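Local structure of cell wall binding protein cwp8 (Peptoclostridium difficile, 5J6Q) at residues 296-301 / 339-344. The protein is a cell wall protein of the S-layer type that probably attaches to the cell wall of the bacterium through its CWB2 domains. Numbering follows the deposited sequence.
Sequences TTAVEV and ILLSKK
A298 carries the contact from the helix side: its CB meets three consecutive residues of strand 339-342, touching carbonyl O of I339, CD2 of L340 and CD1 of L341. The methyl approaches the strand at its L340 level, where the two CA atoms are 5.8 Å apart. A298 CB lies 4.1 Å from L341 CD1 and 4.4 Å from L340 CD2, so the two leucines, which project to alternate sides of the strand, flank it. No direct hydrogen bond joins the segments; the polar link is an ordered water that donates to A298 O and to I339 O, both at 3.0 Å, with an O-water-O angle of about 103°, near the H-O-H angle of water, as suits two donated bonds. The strand carbonyl on this flank is thus given a partner. One step on, V299 points its CB away from the strand and meets it through its backbone N: L340 CD2 sits over the 298-299 peptide, 4.0 Å from A298 O and 4.3 Å from V299 N. With CG of L340 anti to its carbonyl carbon (chi1 -70°), the end of the side chain comes nearer the helix than its CB does. The axes pass 7.9 Å apart and run nearly antiparallel, at 159°. Within this chain, strand 339-342 edges one parallel sheet, bonded through L340 and S342 to strand 313-318; helix 294-305, following strand 286-289 of another parallel sheet, packs on its other flank. Helix 349-359 receives L340 and V299 on one face, while helix 531-542, from the third CWB2 range, meets A298, I339 and L341 on the other.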
loop_
_atom_site.group_PDB
_atom_site.type_symbol
_atom_site.label_atom_id
_atom_site.label_comp_id
_atom_site.label_asym_id
_atom_site.label_seq_id
_atom_site.Cartn_x
_atom_site.Cartn_y
_atom_site.Cartn_z
ATOM N N THR A 296 -8.333 -7.067 18.278
ATOM C CA THR A 296 -8.715 -6.639 16.902
ATOM C C THR A 296 -8.242 -7.681 15.838
ATOM O O THR A 296 -8.931 -7.876 14.800
ATOM C CB THR A 296 -8.278 -5.227 16.633
ATOM O OG1 THR A 296 -6.909 -5.065 17.110
ATOM C CG2 THR A 296 -9.209 -4.229 17.353
ATOM N N THR A 297 -7.110 -8.377 16.107
ATOM C CA THR A 297 -6.757 -9.519 15.224
ATOM C C THR A 297 -7.885 -10.535 15.292
ATOM O O THR A 297 -8.330 -11.002 14.225
ATOM C CB THR A 297 -5.454 -10.168 15.653
ATOM O OG1 THR A 297 -4.431 -9.158 15.546
ATOM C CG2 THR A 297 -5.109 -11.418 14.820
ATOM N N ALA A 298 -8.400 -10.866 16.489
ATOM C CA ALA A 298 -9.514 -11.880 16.621
ATOM C C ALA A 298 -10.778 -11.454 15.798
ATOM O O ALA A 298 -11.395 -12.295 15.103
ATOM C CB ALA A 298 -9.868 -12.119 18.097
ATOM N N VAL A 299 -11.106 -10.141 15.808
ATOM C CA VAL A 299 -12.188 -9.642 14.935
ATOM C C VAL A 299 -11.851 -9.830 13.452
ATOM O O VAL A 299 -12.723 -10.232 12.646
ATOM C CB VAL A 299 -12.465 -8.138 15.218
ATOM C CG1 VAL A 299 -13.580 -7.637 14.298
ATOM C CG2 VAL A 299 -12.839 -7.899 16.722
ATOM N N GLU A 300 -10.585 -9.515 13.038
ATOM C CA GLU A 300 -10.231 -9.702 11.616
ATOM C C GLU A 300 -10.316 -11.166 11.188
ATOM O O GLU A 300 -10.691 -11.406 10.022
ATOM C CB GLU A 300 -8.834 -9.125 11.230
ATOM C CG GLU A 300 -8.748 -7.607 11.425
ATOM C CD GLU A 300 -9.844 -6.855 10.612
ATOM O OE1 GLU A 300 -9.907 -7.051 9.415
ATOM O OE2 GLU A 300 -10.633 -6.100 11.194
ATOM N N VAL A 301 -9.987 -12.139 12.068
ATOM C CA VAL A 301 -10.207 -13.549 11.698
ATOM C C VAL A 301 -11.740 -13.755 11.549
ATOM O O VAL A 301 -12.187 -14.370 10.569
ATOM C CB VAL A 301 -9.656 -14.584 12.720
ATOM C CG1 VAL A 301 -10.149 -16.021 12.435
ATOM C CG2 VAL A 301 -8.126 -14.544 12.667
ATOM N N ILE A 339 -13.739 -17.395 17.471
ATOM C CA ILE A 339 -13.243 -17.510 18.780
ATOM C C ILE A 339 -12.916 -16.093 19.096
ATOM O O ILE A 339 -12.076 -15.467 18.471
ATOM C CB ILE A 339 -12.114 -18.524 19.005
ATOM C CG1 ILE A 339 -12.603 -19.974 18.862
ATOM C CG2 ILE A 339 -11.600 -18.288 20.408
ATOM C CD1 ILE A 339 -11.440 -21.106 18.554
ATOM N N LEU A 340 -13.637 -15.521 20.035
ATOM C CA LEU A 340 -13.407 -14.109 20.301
ATOM C C LEU A 340 -12.846 -14.091 21.723
ATOM O O LEU A 340 -12.864 -15.111 22.367
ATOM C CB LEU A 340 -14.683 -13.227 20.159
ATOM C CG LEU A 340 -15.163 -13.084 18.685
ATOM C CD1 LEU A 340 -16.628 -12.490 18.638
ATOM C CD2 LEU A 340 -14.240 -12.133 17.892
ATOM N N LEU A 341 -12.386 -12.967 22.202
ATOM C CA LEU A 341 -11.690 -12.937 23.467
ATOM C C LEU A 341 -12.281 -11.906 24.416
ATOM O O LEU A 341 -12.647 -10.821 23.964
ATOM C CB LEU A 341 -10.217 -12.518 23.171
ATOM C CG LEU A 341 -9.451 -13.346 22.087
ATOM C CD1 LEU A 341 -8.106 -12.656 21.709
ATOM C CD2 LEU A 341 -9.176 -14.703 22.565
ATOM N N SER A 342 -12.261 -12.205 25.746
ATOM C CA SER A 342 -12.756 -11.258 26.717
ATOM C C SER A 342 -11.735 -10.987 27.807
ATOM O O SER A 342 -10.880 -11.828 28.079
ATOM C CB SER A 342 -14.001 -11.817 27.409
ATOM O OG SER A 342 -14.714 -10.783 28.062
ATOM N N LYS A 343 -11.804 -9.796 28.400
ATOM C CA LYS A 343 -10.980 -9.602 29.568
ATOM C C LYS A 343 -11.783 -10.377 30.670
ATOM O O LYS A 343 -12.947 -10.734 30.463
ATOM C CB LYS A 343 -10.856 -8.110 29.866
ATOM C CG LYS A 343 -9.509 -7.522 29.439
ATOM C CD LYS A 343 -9.670 -6.419 28.416
ATOM C CE LYS A 343 -8.346 -5.700 28.176
ATOM N NZ LYS A 343 -8.583 -4.329 27.659
ATOM N N LYS A 344 -11.178 -10.661 31.788
ATOM C CA LYS A 344 -11.876 -11.331 32.872
ATOM C C LYS A 344 -12.951 -10.388 33.398
ATOM O O LYS A 344 -14.083 -10.796 33.584
ATOM C CB LYS A 344 -10.912 -11.673 34.032
ATOM C CG LYS A 344 -11.659 -12.138 35.287
ATOM C CD LYS A 344 -10.724 -12.419 36.457
ATOM C CE LYS A 344 -11.518 -12.863 37.667
ATOM N NZ LYS A 344 -10.648 -13.114 38.850
HETATM O O HOH W 1 -12.415 -15.082 15.552
#